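Local structure of putative hydrolase (Chloroflexus aurantiacus J-10-fl, 3CMN) at residues 90-94 against 304-308; 142-146 against 301-305; 201-205 against 256-261. The protein is a putative hydrolase, probably a zincin-like metallopeptidase, whose substrate is unknown. All coordinates share one frame. Residue numbers count along the deposited sequence, not the author numbering.

Contact 1: residues 90-94 against 304-308; sequences FSQLF and VFRLT
Thr308, Phe94 and Leu93 bury the most surface where the end of helix 79-92 comes up against the C-terminal end of helix 283-307. The backbones are nearest at the last residue of each segment, with the CA atoms of Phe94 and Thr308 5.7 Å apart. Thr308 (phi/psi -84/-3) follows the final helical turn; its p rotamer places OG1 3.0 Å from Val304 O and 2.9 Å from Phe305 O, within its own segment, and leaves CG2 to face residues 90-94. That methyl lies over the face of the Phe94 ring, a CH-pi contact 4.0 Å from the centroid and 12° off the normal, and CG2 is also 3.4 Å from Leu93 CB. The contact thus joins the C-terminal parts of helices 79-92 and 283-307 by apolar packing in this mainly helical, zincin-like fold, and no hydrogen bond crosses it. Phe94 (chi1 m, phi/psi -101/1) carries its ring across to Leu307, CZ lying 3.7 Å from Leu307 CG at the ring edge; Trp20 meets the same ring from outside the pair. Leu93 points toward 304-308 in the mt rotamer and brings CD1 to 4.2 Å from Val304 CG1. One helical turn earlier, Phe90 (chi1 t) sets CZ 3.8 Å from Leu307 CD2 and CE1 4.2 Å from Val304 CG1, while Ile127 and Leu131 of helix 120-135 also touch its side chain.

Contact 2: residues 142-146 against 301-305; sequences YDLSL and DQMVF
Leu146 covers the ring of Phe305 at the apolar centre of this contact, its CG 3.9 Å from the centroid and 17° off the normal, a CH-pi contact over the face. Here the short, weakly bonded helix beginning near Ser145 is held against helix 283-307 in the interior of a largely helical fold assigned to the zincin-like metallopeptidases. Leu146 (mt) points toward the longer helix, with CD2 3.7 Å from Phe305 CE2 and CD1 4.1 Å from Val304 CG1. Phe202 of helix 197-210 packs on both Leu146 and Phe305. Farther out, Leu144 (mt) brings CD2 to 4.1 Å from Val304 CG2, and Ser145 CB meets the edge of the Phe305 ring, 3.6 Å from CZ. The CA atoms of Leu144 and Asp301 are 5.2 Å apart, those of Leu146 and Phe305 7.2 Å. Leu144 is extended (phi/psi -116/110) before the chain takes helical angles around Ser145 (-50/-50), and there the polar edge begins. The t rotamer of Asp301 directs its carboxylate at the start of this turn: Ser145 N donates to Asp301 OD1 at 2.7 Å, and Ser145 OG (chi1 m) donates to Asp301 OD2 at 2.6 Å. A buried aspartate thereby binds both main chain and side chain of one serine. Water 1 extends the bridge, accepting from Leu146 N at 2.7 Å and donating to Asp301 OD1 at 2.6 Å.

Contact 3: residues 201-205 against 256-261; sequences YFREL and RIQALM
A tyrosine hydroxyl links the two helices twice at one border of this otherwise apolar contact. Arg256 NH1 donates a hydrogen bond to Tyr201 OH at 3.0 Å with an N-H...O angle of 162°, the hydroxyl lying near the guanidinium plane. Water 2 makes the second link, 2.8 Å from Tyr201 OH and donating to Arg256 O at 2.7 Å, so the tyrosine is joined directly to the side chain and through water to the backbone of Arg256. Both segments are regular helix and run nearly antiparallel, their axes 10.7 Å apart at closest approach with a signed crossing angle of -150°; the nearest CA atoms are those of Leu205 and Ile257, at 6.8 Å. Such a wide spacing is filled by large side chains. Leu205 (mt) points toward the other helix and sets CD1 3.6 Å from Ile257 CG1, while its CD2 lies 3.9 Å from Arg256 CD, along the aliphatic part of that side chain. Leu260 (tp) reaches back, its CD2 3.9 Å from Phe202 CD1 and 4.4 Å from both Tyr201 CD2 and Leu205 CD1. Phe202 leaves its helix sideways, and its t rotamer brings the ring up to Ile257 and Met261: Ile257 CG2 sits at the ring edge, 4.3 Å from CE1, and Met261 SD lies obliquely, 4.7 Å from the centroid, as a Met-aromatic contact. Phe305 of helix 283-307 packs against Phe202 and Ile257 from outside. These are features of antiparallel helix-helix packing in a mainly helical domain, with Met261 near, but not touching, an HExxH sequence that carries no metal here and is consistent with a zincin active site.

All three contacts are largely buried, but contact 2 lies deepest, about 7 Å from the chain centre to its own centre, against 13 Å for contact 3 and 15 Å for contact 1. Contacts 1 and 2 share helix 283-307 and the residues Val304 and Phe305; in the first, Val304 makes contact while Phe305 points away, whereas both pack in the second. Contact 3 joins two other helices yet meets contact 2 through Phe305, Ser145 and Leu146. Their chemistry differs: contact 1 is purely apolar across its segments, contact 2 holds a buried carboxylate, bridged by a water to the backbone, and contact 3 places its polar pair at the border, where Arg256 is exposed.

Contact 1: residues 90-94 against 304-308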
ATOM      1  N   PHE A  90      -3.753  12.535   6.359  1.00 35.07           N
ATOM      2  CA  PHE A  90      -2.832  12.106   7.398  1.00 33.26           C
ATOM      3  C   PHE A  90      -3.327  12.573   8.770  1.00 32.98           C
ATOM      4  O   PHE A  90      -3.501  11.774   9.679  1.00 31.64           O
ATOM      5  CB  PHE A  90      -1.443  12.684   7.139  1.00 33.47           C
ATOM      6  CG  PHE A  90      -0.374  12.084   7.994  1.00 32.68           C
ATOM      7  CD1 PHE A  90       0.170  10.841   7.681  1.00 34.20           C
ATOM      8  CD2 PHE A  90       0.086  12.752   9.119  1.00 33.41           C
ATOM      9  CE1 PHE A  90       1.167  10.272   8.488  1.00 35.39           C
ATOM     10  CE2 PHE A  90       1.077  12.194   9.930  1.00 33.47           C
ATOM     11  CZ  PHE A  90       1.619  10.954   9.614  1.00 33.09           C
ATOM     12  N   SER A  91      -3.537  13.876   8.921  1.00 33.40           N
ATOM     13  CA  SER A  91      -4.009  14.405  10.191  1.00 34.32           C
ATOM     14  C   SER A  91      -5.274  13.681  10.635  1.00 35.99           C
ATOM     15  O   SER A  91      -5.418  13.326  11.802  1.00 35.83           O
ATOM     16  CB  SER A  91      -4.280  15.901  10.077  1.00 30.77           C
ATOM     17  OG  SER A  91      -5.230  16.168   9.066  1.00 31.44           O
ATOM     18  N   GLN A  92      -6.183  13.441   9.698  1.00 37.99           N
ATOM     19  CA  GLN A  92      -7.434  12.757  10.015  1.00 41.27           C
ATOM     20  C   GLN A  92      -7.266  11.374  10.630  1.00 40.36           C
ATOM     21  O   GLN A  92      -8.174  10.862  11.287  1.00 41.96           O
ATOM     22  CB  GLN A  92      -8.324  12.691   8.781  1.00 42.94           C
ATOM     23  CG  GLN A  92      -9.324  13.818   8.789  1.00 48.65           C
ATOM     24  CD  GLN A  92      -9.838  14.162   7.425  1.00 50.85           C
ATOM     25  OE1 GLN A  92     -10.286  13.293   6.679  1.00 53.66           O
ATOM     26  NE2 GLN A  92      -9.784  15.441   7.086  1.00 50.85           N
ATOM     27  N   LEU A  93      -6.105  10.769  10.420  1.00 39.31           N
ATOM     28  CA  LEU A  93      -5.831   9.470  11.009  1.00 39.19           C
ATOM     29  C   LEU A  93      -5.703   9.669  12.511  1.00 39.06           C
ATOM     30  O   LEU A  93      -5.694   8.712  13.272  1.00 39.99           O
ATOM     31  CB  LEU A  93      -4.521   8.892  10.470  1.00 37.10           C
ATOM     32  CG  LEU A  93      -4.419   8.621   8.969  1.00 37.16           C
ATOM     33  CD1 LEU A  93      -3.025   8.094   8.666  1.00 34.38           C
ATOM     34  CD2 LEU A  93      -5.481   7.603   8.545  1.00 36.27           C
ATOM     35  N   PHE A  94      -5.590  10.926  12.928  1.00 41.89           N
ATOM     36  CA  PHE A  94      -5.451  11.265  14.343  1.00 44.37           C
ATOM     37  C   PHE A  94      -6.749  11.749  14.990  1.00 46.11           C
ATOM     38  O   PHE A  94      -6.758  12.085  16.170  1.00 45.55           O
ATOM     39  CB  PHE A  94      -4.375  12.342  14.541  1.00 42.17           C
ATOM     40  CG  PHE A  94      -2.986  11.893  14.182  1.00 41.62           C
ATOM     41  CD1 PHE A  94      -2.514  12.012  12.876  1.00 40.64           C
ATOM     42  CD2 PHE A  94      -2.141  11.377  15.156  1.00 39.75           C
ATOM     43  CE1 PHE A  94      -1.218  11.626  12.549  1.00 39.26           C
ATOM     44  CE2 PHE A  94      -0.849  10.988  14.845  1.00 37.86           C
ATOM     45  CZ  PHE A  94      -0.385  11.115  13.537  1.00 39.74           C
ATOM     46  N   VAL A 304       3.391   4.070  10.703  1.00 37.26           N
ATOM     47  CA  VAL A 304       2.221   4.934  10.581  1.00 38.63           C
ATOM     48  C   VAL A 304       1.052   4.412  11.422  1.00 38.76           C
ATOM     49  O   VAL A 304       0.278   5.197  11.959  1.00 38.38           O
ATOM     50  CB  VAL A 304       1.762   5.076   9.106  1.00 38.87           C
ATOM     51  CG1 VAL A 304       0.695   6.144   8.998  1.00 37.69           C
ATOM     52  CG2 VAL A 304       2.937   5.433   8.223  1.00 39.09           C
ATOM     53  N   PHE A 305       0.916   3.092  11.535  1.00 39.69           N
ATOM     54  CA  PHE A 305      -0.162   2.530  12.347  1.00 40.67           C
ATOM     55  C   PHE A 305       0.053   2.872  13.821  1.00 40.83           C
ATOM     56  O   PHE A 305      -0.851   3.370  14.490  1.00 41.23           O
ATOM     57  CB  PHE A 305      -0.252   1.003  12.192  1.00 39.84           C
ATOM     58  CG  PHE A 305      -0.970   0.553  10.942  1.00 41.22           C
ATOM     59  CD1 PHE A 305      -0.276   0.353   9.752  1.00 42.54           C
ATOM     60  CD2 PHE A 305      -2.348   0.329  10.956  1.00 42.16           C
ATOM     61  CE1 PHE A 305      -0.945  -0.063   8.592  1.00 43.56           C
ATOM     62  CE2 PHE A 305      -3.023  -0.086   9.803  1.00 41.91           C
ATOM     63  CZ  PHE A 305      -2.319  -0.281   8.623  1.00 42.82           C
ATOM     64  N   ARG A 306       1.256   2.609  14.317  1.00 41.86           N
ATOM     65  CA  ARG A 306       1.598   2.864  15.716  1.00 42.47           C
ATOM     66  C   ARG A 306       1.529   4.334  16.090  1.00 43.22           C
ATOM     67  O   ARG A 306       1.159   4.681  17.206  1.00 43.99           O
ATOM     68  CB  ARG A 306       2.995   2.349  16.001  1.00 43.13           C
ATOM     69  CG  ARG A 306       3.156   0.872  15.742  1.00 45.36           C
ATOM     70  CD  ARG A 306       4.612   0.581  15.544  1.00 47.29           C
ATOM     71  NE  ARG A 306       4.895  -0.840  15.431  1.00 51.08           N
ATOM     72  CZ  ARG A 306       4.655  -1.729  16.389  1.00 52.27           C
ATOM     73  NH1 ARG A 306       4.113  -1.352  17.540  1.00 51.97           N
ATOM     74  NH2 ARG A 306       4.992  -2.999  16.211  1.00 53.65           N
ATOM     75  N   LEU A 307       1.909   5.193  15.151  1.00 43.09           N
ATOM     76  CA  LEU A 307       1.880   6.633  15.353  1.00 41.14           C
ATOM     77  C   LEU A 307       0.446   7.079  15.646  1.00 41.80           C
ATOM     78  O   LEU A 307       0.199   7.878  16.554  1.00 39.93           O
ATOM     79  CB  LEU A 307       2.398   7.326  14.093  1.00 40.61           C
ATOM     80  CG  LEU A 307       2.439   8.855  14.070  1.00 41.91           C
ATOM     81  CD1 LEU A 307       3.307   9.380  15.213  1.00 39.64           C
ATOM     82  CD2 LEU A 307       2.974   9.315  12.727  1.00 40.43           C
ATOM     83  N   THR A 308      -0.498   6.541  14.878  1.00 42.68           N
ATOM     84  CA  THR A 308      -1.909   6.882  15.037  1.00 44.08           C
ATOM     85  C   THR A 308      -2.640   6.092  16.123  1.00 45.39           C
ATOM     86  O   THR A 308      -3.820   6.326  16.368  1.00 46.12           O
ATOM     87  CB  THR A 308      -2.674   6.711  13.709  1.00 44.35           C
ATOM     88  OG1 THR A 308      -2.437   5.402  13.181  1.00 44.62           O
ATOM     89  CG2 THR A 308      -2.220   7.747  12.707  1.00 45.82           C
TER

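Contact 2: residues 142-146 against 301-305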
ATOM      1  N   TYR A 142      -0.191   3.525  -3.095  1.00 35.69           N
ATOM      2  CA  TYR A 142      -0.467   2.553  -2.040  1.00 34.20           C
ATOM      3  C   TYR A 142       0.691   2.099  -1.169  1.00 34.56           C
ATOM      4  O   TYR A 142       0.774   0.932  -0.805  1.00 35.32           O
ATOM      5  CB  TYR A 142      -1.157   1.330  -2.661  1.00 32.08           C
ATOM      6  CG  TYR A 142      -2.462   1.685  -3.357  1.00 30.00           C
ATOM      7  CD1 TYR A 142      -2.477   2.150  -4.674  1.00 30.07           C
ATOM      8  CD2 TYR A 142      -3.673   1.639  -2.663  1.00 29.84           C
ATOM      9  CE1 TYR A 142      -3.667   2.570  -5.278  1.00 30.47           C
ATOM     10  CE2 TYR A 142      -4.863   2.053  -3.251  1.00 30.10           C
ATOM     11  CZ  TYR A 142      -4.856   2.521  -4.552  1.00 31.75           C
ATOM     12  OH  TYR A 142      -6.038   2.968  -5.099  1.00 33.13           O
ATOM     13  N   ASP A 143       1.582   3.013  -0.815  1.00 34.89           N
ATOM     14  CA  ASP A 143       2.719   2.636   0.014  1.00 35.90           C
ATOM     15  C   ASP A 143       2.345   2.610   1.480  1.00 35.98           C
ATOM     16  O   ASP A 143       2.918   1.856   2.271  1.00 36.05           O
ATOM     17  CB  ASP A 143       3.881   3.604  -0.206  1.00 37.33           C
ATOM     18  CG  ASP A 143       4.550   3.410  -1.555  1.00 40.05           C
ATOM     19  OD1 ASP A 143       5.533   4.120  -1.823  1.00 40.81           O
ATOM     20  OD2 ASP A 143       4.101   2.544  -2.341  1.00 41.91           O
ATOM     21  N   LEU A 144       1.367   3.433   1.832  1.00 35.38           N
ATOM     22  CA  LEU A 144       0.908   3.529   3.206  1.00 35.48           C
ATOM     23  C   LEU A 144      -0.543   3.055   3.303  1.00 35.96           C
ATOM     24  O   LEU A 144      -1.456   3.702   2.806  1.00 35.53           O
ATOM     25  CB  LEU A 144       1.046   4.974   3.676  1.00 35.11           C
ATOM     26  CG  LEU A 144       2.435   5.589   3.436  1.00 35.32           C
ATOM     27  CD1 LEU A 144       2.419   7.049   3.843  1.00 34.39           C
ATOM     28  CD2 LEU A 144       3.493   4.817   4.224  1.00 35.83           C
ATOM     29  N   SER A 145      -0.738   1.908   3.942  1.00 36.79           N
ATOM     30  CA  SER A 145      -2.063   1.315   4.098  1.00 37.41           C
ATOM     31  C   SER A 145      -3.121   2.277   4.625  1.00 38.16           C
ATOM     32  O   SER A 145      -4.205   2.381   4.047  1.00 37.36           O
ATOM     33  CB  SER A 145      -1.987   0.096   5.021  1.00 37.50           C
ATOM     34  OG  SER A 145      -1.113  -0.879   4.491  1.00 36.87           O
ATOM     35  N   LEU A 146      -2.820   2.975   5.718  1.00 38.26           N
ATOM     36  CA  LEU A 146      -3.787   3.909   6.296  1.00 40.13           C
ATOM     37  C   LEU A 146      -4.199   5.033   5.348  1.00 41.57           C
ATOM     38  O   LEU A 146      -5.248   5.649   5.527  1.00 43.31           O
ATOM     39  CB  LEU A 146      -3.257   4.493   7.614  1.00 39.43           C
ATOM     40  CG  LEU A 146      -3.326   3.516   8.796  1.00 37.85           C
ATOM     41  CD1 LEU A 146      -2.787   4.179  10.057  1.00 37.72           C
ATOM     42  CD2 LEU A 146      -4.763   3.070   9.001  1.00 36.99           C
ATOM     43  N   ASP A 301       5.193   1.494   6.962  1.00 35.77           N
ATOM     44  CA  ASP A 301       3.742   1.345   6.922  1.00 35.27           C
ATOM     45  C   ASP A 301       3.264   1.001   8.335  1.00 34.36           C
ATOM     46  O   ASP A 301       2.223   1.457   8.797  1.00 32.90           O
ATOM     47  CB  ASP A 301       3.341   0.247   5.939  1.00 34.34           C
ATOM     48  CG  ASP A 301       1.854   0.234   5.660  1.00 34.69           C
ATOM     49  OD1 ASP A 301       1.201   1.295   5.791  1.00 33.74           O
ATOM     50  OD2 ASP A 301       1.336  -0.838   5.290  1.00 35.62           O
ATOM     51  N   GLN A 302       4.054   0.198   9.022  1.00 34.23           N
ATOM     52  CA  GLN A 302       3.742  -0.188  10.381  1.00 36.73           C
ATOM     53  C   GLN A 302       3.866   1.027  11.310  1.00 37.88           C
ATOM     54  O   GLN A 302       3.012   1.256  12.178  1.00 37.88           O
ATOM     55  CB  GLN A 302       4.709  -1.269  10.817  1.00 38.35           C
ATOM     56  CG  GLN A 302       4.459  -1.767  12.203  1.00 41.62           C
ATOM     57  CD  GLN A 302       5.448  -2.828  12.579  1.00 42.45           C
ATOM     58  OE1 GLN A 302       6.130  -2.717  13.592  1.00 44.41           O
ATOM     59  NE2 GLN A 302       5.545  -3.865  11.758  1.00 42.94           N
ATOM     60  N   MET A 303       4.945   1.788  11.113  1.00 37.61           N
ATOM     61  CA  MET A 303       5.230   3.000  11.877  1.00 37.32           C
ATOM     62  C   MET A 303       4.019   3.926  11.867  1.00 37.70           C
ATOM     63  O   MET A 303       3.663   4.502  12.899  1.00 39.12           O
ATOM     64  CB  MET A 303       6.448   3.724  11.271  1.00 37.31           C
ATOM     65  CG  MET A 303       6.864   5.062  11.929  1.00 35.12           C
ATOM     66  SD  MET A 303       5.833   6.538  11.631  1.00 33.22           S
ATOM     67  CE  MET A 303       6.304   6.986   9.978  1.00 35.36           C
ATOM     68  N   VAL A 304       3.391   4.070  10.703  1.00 37.26           N
ATOM     69  CA  VAL A 304       2.221   4.934  10.581  1.00 38.63           C
ATOM     70  C   VAL A 304       1.052   4.412  11.422  1.00 38.76           C
ATOM     71  O   VAL A 304       0.278   5.197  11.959  1.00 38.38           O
ATOM     72  CB  VAL A 304       1.762   5.076   9.106  1.00 38.87           C
ATOM     73  CG1 VAL A 304       0.695   6.144   8.998  1.00 37.69           C
ATOM     74  CG2 VAL A 304       2.937   5.433   8.223  1.00 39.09           C
ATOM     75  N   PHE A 305       0.916   3.092  11.535  1.00 39.69           N
ATOM     76  CA  PHE A 305      -0.162   2.530  12.347  1.00 40.67           C
ATOM     77  C   PHE A 305       0.053   2.872  13.821  1.00 40.83           C
ATOM     78  O   PHE A 305      -0.851   3.370  14.490  1.00 41.23           O
ATOM     79  CB  PHE A 305      -0.252   1.003  12.192  1.00 39.84           C
ATOM     80  CG  PHE A 305      -0.970   0.553  10.942  1.00 41.22           C
ATOM     81  CD1 PHE A 305      -0.276   0.353   9.752  1.00 42.54           C
ATOM     82  CD2 PHE A 305      -2.348   0.329  10.956  1.00 42.16           C
ATOM     83  CE1 PHE A 305      -0.945  -0.063   8.592  1.00 43.56           C
ATOM     84  CE2 PHE A 305      -3.023  -0.086   9.803  1.00 41.91           C
ATOM     85  CZ  PHE A 305      -2.319  -0.281   8.623  1.00 42.82           C
TER
HETATM   86  O   HOH W   1      -0.432   2.869   7.070  1.00 26.06           O

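Contact 3: residues 201-205 against 256-261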
ATOM      1  N   TYR A 201     -14.691  -2.919   5.233  1.00 35.50           N
ATOM      2  CA  TYR A 201     -14.151  -3.818   6.240  1.00 34.42           C
ATOM      3  C   TYR A 201     -12.920  -3.227   6.914  1.00 35.38           C
ATOM      4  O   TYR A 201     -12.699  -3.431   8.114  1.00 35.85           O
ATOM      5  CB  TYR A 201     -13.792  -5.156   5.598  1.00 33.21           C
ATOM      6  CG  TYR A 201     -13.116  -6.128   6.537  1.00 31.76           C
ATOM      7  CD1 TYR A 201     -13.754  -6.570   7.701  1.00 30.55           C
ATOM      8  CD2 TYR A 201     -11.839  -6.613   6.261  1.00 31.02           C
ATOM      9  CE1 TYR A 201     -13.133  -7.472   8.563  1.00 30.46           C
ATOM     10  CE2 TYR A 201     -11.212  -7.513   7.114  1.00 32.23           C
ATOM     11  CZ  TYR A 201     -11.862  -7.942   8.265  1.00 32.40           C
ATOM     12  OH  TYR A 201     -11.223  -8.846   9.095  1.00 32.64           O
ATOM     13  N   PHE A 202     -12.116  -2.491   6.153  1.00 34.67           N
ATOM     14  CA  PHE A 202     -10.920  -1.883   6.721  1.00 35.62           C
ATOM     15  C   PHE A 202     -11.361  -0.741   7.636  1.00 36.14           C
ATOM     16  O   PHE A 202     -10.826  -0.561   8.729  1.00 35.48           O
ATOM     17  CB  PHE A 202      -9.984  -1.377   5.611  1.00 37.03           C
ATOM     18  CG  PHE A 202      -8.634  -0.916   6.112  1.00 38.98           C
ATOM     19  CD1 PHE A 202      -8.003  -1.564   7.182  1.00 40.22           C
ATOM     20  CD2 PHE A 202      -7.986   0.159   5.514  1.00 40.80           C
ATOM     21  CE1 PHE A 202      -6.749  -1.143   7.642  1.00 39.41           C
ATOM     22  CE2 PHE A 202      -6.723   0.591   5.968  1.00 41.50           C
ATOM     23  CZ  PHE A 202      -6.110  -0.060   7.031  1.00 40.53           C
ATOM     24  N   ARG A 203     -12.355   0.023   7.203  1.00 38.63           N
ATOM     25  CA  ARG A 203     -12.835   1.108   8.045  1.00 41.37           C
ATOM     26  C   ARG A 203     -13.479   0.516   9.295  1.00 41.85           C
ATOM     27  O   ARG A 203     -13.393   1.097  10.369  1.00 43.43           O
ATOM     28  CB  ARG A 203     -13.830   1.999   7.298  1.00 42.22           C
ATOM     29  CG  ARG A 203     -13.174   3.189   6.633  1.00 47.21           C
ATOM     30  CD  ARG A 203     -14.203   4.177   6.082  1.00 52.26           C
ATOM     31  NE  ARG A 203     -14.737   3.782   4.781  1.00 54.84           N
ATOM     32  CZ  ARG A 203     -14.051   3.855   3.642  1.00 57.16           C
ATOM     33  NH1 ARG A 203     -12.797   4.316   3.633  1.00 58.19           N
ATOM     34  NH2 ARG A 203     -14.603   3.447   2.506  1.00 58.47           N
ATOM     35  N   GLU A 204     -14.114  -0.647   9.152  1.00 42.16           N
ATOM     36  CA  GLU A 204     -14.746  -1.312  10.290  1.00 42.56           C
ATOM     37  C   GLU A 204     -13.688  -1.648  11.332  1.00 41.68           C
ATOM     38  O   GLU A 204     -13.842  -1.323  12.506  1.00 42.93           O
ATOM     39  CB  GLU A 204     -15.437  -2.611   9.861  1.00 41.12           C
ATOM     40  CG  GLU A 204     -16.697  -2.435   9.033  1.00 43.55           C
ATOM     41  CD  GLU A 204     -17.225  -3.758   8.488  1.00 43.58           C
ATOM     42  OE1 GLU A 204     -17.541  -4.662   9.288  1.00 46.28           O
ATOM     43  OE2 GLU A 204     -17.320  -3.899   7.254  1.00 44.86           O
ATOM     44  N   LEU A 205     -12.618  -2.304  10.892  1.00 42.17           N
ATOM     45  CA  LEU A 205     -11.529  -2.710  11.781  1.00 41.60           C
ATOM     46  C   LEU A 205     -10.915  -1.547  12.540  1.00 41.39           C
ATOM     47  O   LEU A 205     -10.490  -1.697  13.682  1.00 41.16           O
ATOM     48  CB  LEU A 205     -10.418  -3.410  10.992  1.00 41.42           C
ATOM     49  CG  LEU A 205     -10.751  -4.666  10.194  1.00 40.69           C
ATOM     50  CD1 LEU A 205      -9.468  -5.282   9.643  1.00 40.07           C
ATOM     51  CD2 LEU A 205     -11.461  -5.654  11.095  1.00 41.55           C
ATOM     52  N   ARG A 256      -6.556  -9.287  12.675  1.00 44.18           N
ATOM     53  CA  ARG A 256      -7.304  -9.107  11.434  1.00 44.85           C
ATOM     54  C   ARG A 256      -6.659  -8.073  10.503  1.00 43.75           C
ATOM     55  O   ARG A 256      -6.478  -8.325   9.314  1.00 42.94           O
ATOM     56  CB  ARG A 256      -8.746  -8.679  11.739  1.00 45.49           C
ATOM     57  CG  ARG A 256      -9.664  -9.810  12.186  1.00 47.53           C
ATOM     58  CD  ARG A 256     -11.081  -9.290  12.383  1.00 49.56           C
ATOM     59  NE  ARG A 256     -12.026 -10.323  12.805  1.00 49.31           N
ATOM     60  CZ  ARG A 256     -12.749 -11.077  11.978  1.00 50.10           C
ATOM     61  NH1 ARG A 256     -12.650 -10.929  10.659  1.00 49.95           N
ATOM     62  NH2 ARG A 256     -13.585 -11.978  12.476  1.00 50.63           N
ATOM     63  N   ILE A 257      -6.327  -6.907  11.046  1.00 43.00           N
ATOM     64  CA  ILE A 257      -5.699  -5.848  10.262  1.00 42.27           C
ATOM     65  C   ILE A 257      -4.397  -6.395   9.688  1.00 42.55           C
ATOM     66  O   ILE A 257      -4.083  -6.186   8.510  1.00 43.60           O
ATOM     67  CB  ILE A 257      -5.388  -4.608  11.136  1.00 41.83           C
ATOM     68  CG1 ILE A 257      -6.697  -3.976  11.610  1.00 41.70           C
ATOM     69  CG2 ILE A 257      -4.551  -3.593  10.344  1.00 41.18           C
ATOM     70  CD1 ILE A 257      -6.522  -2.896  12.659  1.00 43.54           C
ATOM     71  N   GLN A 258      -3.654  -7.110  10.528  1.00 40.40           N
ATOM     72  CA  GLN A 258      -2.398  -7.704  10.116  1.00 40.47           C
ATOM     73  C   GLN A 258      -2.598  -8.736   9.012  1.00 39.39           C
ATOM     74  O   GLN A 258      -1.862  -8.732   8.026  1.00 40.50           O
ATOM     75  CB  GLN A 258      -1.706  -8.339  11.320  1.00 40.16           C
ATOM     76  CG  GLN A 258      -1.054  -7.322  12.239  1.00 43.95           C
ATOM     77  CD  GLN A 258      -0.573  -7.931  13.541  1.00 46.51           C
ATOM     78  OE1 GLN A 258      -0.114  -9.074  13.572  1.00 46.64           O
ATOM     79  NE2 GLN A 258      -0.658  -7.160  14.624  1.00 44.95           N
ATOM     80  N   ALA A 259      -3.591  -9.611   9.160  1.00 37.12           N
ATOM     81  CA  ALA A 259      -3.838 -10.625   8.143  1.00 35.08           C
ATOM     82  C   ALA A 259      -4.311 -10.006   6.822  1.00 32.54           C
ATOM     83  O   ALA A 259      -3.977 -10.497   5.756  1.00 33.47           O
ATOM     84  CB  ALA A 259      -4.849 -11.652   8.655  1.00 35.06           C
ATOM     85  N   LEU A 260      -5.084  -8.928   6.890  1.00 32.76           N
ATOM     86  CA  LEU A 260      -5.560  -8.258   5.675  1.00 32.14           C
ATOM     87  C   LEU A 260      -4.370  -7.615   4.950  1.00 32.36           C
ATOM     88  O   LEU A 260      -4.179  -7.800   3.756  1.00 33.07           O
ATOM     89  CB  LEU A 260      -6.602  -7.181   6.030  1.00 29.79           C
ATOM     90  CG  LEU A 260      -7.005  -6.191   4.918  1.00 31.32           C
ATOM     91  CD1 LEU A 260      -7.815  -6.920   3.825  1.00 25.90           C
ATOM     92  CD2 LEU A 260      -7.843  -5.046   5.514  1.00 29.94           C
ATOM     93  N   MET A 261      -3.568  -6.857   5.687  1.00 33.60           N
ATOM     94  CA  MET A 261      -2.402  -6.207   5.104  1.00 34.92           C
ATOM     95  C   MET A 261      -1.480  -7.253   4.460  1.00 35.06           C
ATOM     96  O   MET A 261      -0.953  -7.048   3.369  1.00 35.27           O
ATOM     97  CB  MET A 261      -1.664  -5.393   6.182  1.00 34.03           C
ATOM     98  CG  MET A 261      -1.937  -3.882   6.130  1.00 33.73           C
ATOM     99  SD  MET A 261      -3.680  -3.371   6.043  1.00 37.51           S
ATOM    100  CE  MET A 261      -3.875  -3.116   4.290  1.00 37.04           C
TER
HETATM  101  O   HOH W   2      -8.602  -9.546   8.242  1.00 35.27           O